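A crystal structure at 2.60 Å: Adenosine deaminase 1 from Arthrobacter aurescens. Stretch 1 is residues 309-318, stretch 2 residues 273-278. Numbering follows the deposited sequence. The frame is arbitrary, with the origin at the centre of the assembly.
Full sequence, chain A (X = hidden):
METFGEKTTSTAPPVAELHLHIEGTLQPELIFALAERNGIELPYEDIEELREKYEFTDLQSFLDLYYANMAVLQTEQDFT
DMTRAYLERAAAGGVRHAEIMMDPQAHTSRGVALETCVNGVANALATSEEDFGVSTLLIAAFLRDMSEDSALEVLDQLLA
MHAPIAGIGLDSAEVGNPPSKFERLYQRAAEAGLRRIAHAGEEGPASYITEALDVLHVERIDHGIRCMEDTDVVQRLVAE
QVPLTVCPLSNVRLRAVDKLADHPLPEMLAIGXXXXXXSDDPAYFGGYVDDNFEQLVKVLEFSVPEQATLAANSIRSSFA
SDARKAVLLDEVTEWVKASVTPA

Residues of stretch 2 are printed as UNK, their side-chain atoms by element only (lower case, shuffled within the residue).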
# COMPACT_ATOMS: atom_id res chain seq x y z
N THR A 309 -17.89 5.82 5.59
CA THR A 309 -17.01 6.22 6.67
C THR A 309 -15.57 5.80 6.35
O THR A 309 -14.64 6.60 6.50
CB THR A 309 -17.46 5.62 8.02
OG1 THR A 309 -18.76 6.14 8.36
CG2 THR A 309 -16.48 5.99 9.13
N LEU A 310 -15.41 4.56 5.91
CA LEU A 310 -14.10 4.03 5.52
C LEU A 310 -13.48 4.87 4.41
O LEU A 310 -12.29 5.20 4.45
CB LEU A 310 -14.22 2.58 5.07
CG LEU A 310 -14.60 1.58 6.15
CD1 LEU A 310 -14.85 0.21 5.56
CD2 LEU A 310 -13.52 1.51 7.23
N ALA A 311 -14.29 5.20 3.41
CA ALA A 311 -13.87 6.03 2.29
C ALA A 311 -13.38 7.40 2.76
O ALA A 311 -12.30 7.84 2.38
CB ALA A 311 -15.02 6.20 1.31
N ALA A 312 -14.18 8.06 3.59
CA ALA A 312 -13.85 9.41 4.05
C ALA A 312 -12.61 9.41 4.94
O ALA A 312 -11.83 10.36 4.92
CB ALA A 312 -15.04 10.05 4.76
N ASN A 313 -12.44 8.35 5.73
CA ASN A 313 -11.21 8.18 6.49
C ASN A 313 -10.01 8.23 5.55
O ASN A 313 -9.08 9.01 5.75
CB ASN A 313 -11.21 6.85 7.24
CG ASN A 313 -12.09 6.87 8.47
OD1 ASN A 313 -12.24 5.86 9.16
ND2 ASN A 313 -12.68 8.03 8.76
N SER A 314 -10.04 7.40 4.51
CA SER A 314 -8.93 7.31 3.58
C SER A 314 -8.59 8.67 2.97
O SER A 314 -7.44 8.94 2.62
CB SER A 314 -9.24 6.30 2.47
OG SER A 314 -9.96 6.92 1.42
N ILE A 315 -9.60 9.52 2.83
CA ILE A 315 -9.38 10.84 2.25
C ILE A 315 -8.80 11.79 3.29
O ILE A 315 -7.84 12.51 3.02
CB ILE A 315 -10.66 11.44 1.64
CG1 ILE A 315 -11.19 10.53 0.53
CG2 ILE A 315 -10.40 12.83 1.10
CD1 ILE A 315 -12.51 10.97 -0.05
N ARG A 316 -9.39 11.80 4.49
CA ARG A 316 -8.90 12.64 5.57
C ARG A 316 -7.48 12.27 5.95
O ARG A 316 -6.71 13.11 6.43
CB ARG A 316 -9.78 12.51 6.81
CG ARG A 316 -11.21 12.95 6.62
CD ARG A 316 -11.90 13.06 7.98
NE ARG A 316 -13.35 13.09 7.83
CZ ARG A 316 -14.13 12.01 7.90
NH1 ARG A 316 -13.60 10.82 8.14
NH2 ARG A 316 -15.45 12.13 7.75
N SER A 317 -7.12 11.00 5.74
CA SER A 317 -5.82 10.49 6.15
C SER A 317 -4.75 10.71 5.09
O SER A 317 -3.56 10.71 5.39
CB SER A 317 -5.92 9.01 6.52
OG SER A 317 -6.88 8.80 7.55
N SER A 318 -5.17 10.89 3.84
CA SER A 318 -4.22 11.10 2.75
C SER A 318 -3.37 12.35 2.97
O SER A 318 -3.69 13.20 3.81
CB SER A 318 -4.94 11.17 1.40
OG SER A 318 -5.74 12.33 1.30
N UNK A 273 -11.08 3.51 15.85
CA UNK A 273 -9.78 3.53 15.18
C UNK A 273 -9.96 4.15 13.80
O UNK A 273 -10.89 3.81 13.08
c UNK A 273 -7.62 2.23 16.99
c UNK A 273 -8.29 0.02 16.04
c UNK A 273 -9.20 2.12 15.06
c UNK A 273 -8.74 1.43 16.34
N UNK A 274 -9.06 5.07 13.45
CA UNK A 274 -9.14 5.76 12.17
C UNK A 274 -8.68 4.89 11.00
O UNK A 274 -7.65 5.16 10.38
c UNK A 274 -8.42 7.85 10.96
n UNK A 274 -7.40 8.66 10.69
c UNK A 274 -8.33 7.05 12.23
o UNK A 274 -9.40 7.76 10.22
N UNK A 275 -9.44 3.84 10.70
CA UNK A 275 -9.03 2.85 9.72
C UNK A 275 -9.57 3.12 8.32
O UNK A 275 -10.61 3.76 8.15
c UNK A 275 -9.48 1.44 10.13
c UNK A 275 -10.96 1.44 10.48
c UNK A 275 -8.63 0.92 11.30
N UNK A 276 -8.85 2.62 7.32
CA UNK A 276 -9.31 2.66 5.94
C UNK A 276 -8.95 1.36 5.23
O UNK A 276 -8.13 0.58 5.73
s UNK A 276 -6.93 3.87 5.01
c UNK A 276 -8.73 3.87 5.20
N UNK A 277 -9.55 1.15 4.07
CA UNK A 277 -9.42 -0.10 3.33
C UNK A 277 -8.45 0.04 2.16
O UNK A 277 -8.55 0.98 1.37
c UNK A 277 -11.75 -0.79 3.97
c UNK A 277 -10.80 -0.57 2.81
c UNK A 277 -10.66 -1.83 1.98
N UNK A 278 -7.52 -0.90 2.05
CA UNK A 278 -6.49 -0.87 1.02
C UNK A 278 -6.26 -2.27 0.43
O UNK A 278 -6.53 -3.27 1.09
o UNK A 278 -5.84 1.11 3.41
c UNK A 278 -5.18 -0.32 1.59
c UNK A 278 -5.36 1.02 2.27
n UNK A 278 -4.98 2.09 1.57
O HOH W 1 -7.18 5.87 7.75
O HOH W 2 -7.02 11.80 9.45
O HOH W 3 -11.17 3.01 2.80

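Position 273 carries four side-chain carbons and no heteroatom. The chain forks at its second carbon. The end of the side chain leads away from stretch 1 and does not touch it. This is Leu273. Its backbone O accepts a hydrogen bond from N of position 275, at 2.8 Å.

Position 274 has two side-chain carbons, the second bearing one oxygen and one nitrogen. That is a carboxamide. Its CB points sideways, but the amide swings nearer to the helix. The nitrogen lies 3.2 Å from OG of Ser317, and the oxygen 3.3 Å from CG of Asn313. The residue is Asn274. ND2 of Asn274 donates a weak hydrogen bond to OG of Ser317, with an angle of 134°. Water 1 donates to O of Asn274 at 2.8 Å and to OG of Ser317 at 3.0 Å, a second link between the same two residues.

Position 275 shows three carbons, one carrying the other two. CB points away from stretch 1, yet one branch carbon still reaches 4.1 Å from CD2 of Leu310. Branching at CB without a heteroatom identifies Val275. The branch carbon near Leu310 is CG2. Its backbone faces a polar neighbour: O of Val275 is 2.8 Å from the modelled OD1 of Asn313. The amide of Asn313 is probably turned over, so this pair is left unassigned.

Position 276 has one carbon followed by one sulfur. The carbon packs 3.7 Å from CB of Ser314 and 3.9 Å from O of Leu310. It is Cys276. Its CA is 5.0 Å from CA of Leu310, so the backbones come close here.

Position 277 again has three carbons branched at CB. One branch carbon meets CD1 of Leu310 at 3.6 Å, an apolar contact. This is Val277, and the branch carbon is CG2. Water 3 accepts from N of Val277 at 2.8 Å and donates a weak bond to O of Leu310 at 3.0 Å.

Position 278 has two carbons, the second with one oxygen and one nitrogen. Its side chain makes no contact with stretch 1. It is Asn278.

The helix crosses the strand at 105°, with axes 6.7 Å apart at their closest. Leu310 supplies the apolar part, touching Val275 and Val277. Small side chains at Ser314 and Cys276 meet through their CB atoms. Towards the end of the helix the contact turns polar. There Ser317 OG donates to Asn313 O at 2.9 Å while accepting the weak bond from Asn274 ND2, which links the helix backbone to Asn274 through Ser317. The two stretches bury 362 Å² in total.

Stretch 2, residues 273-278: LNVCVN
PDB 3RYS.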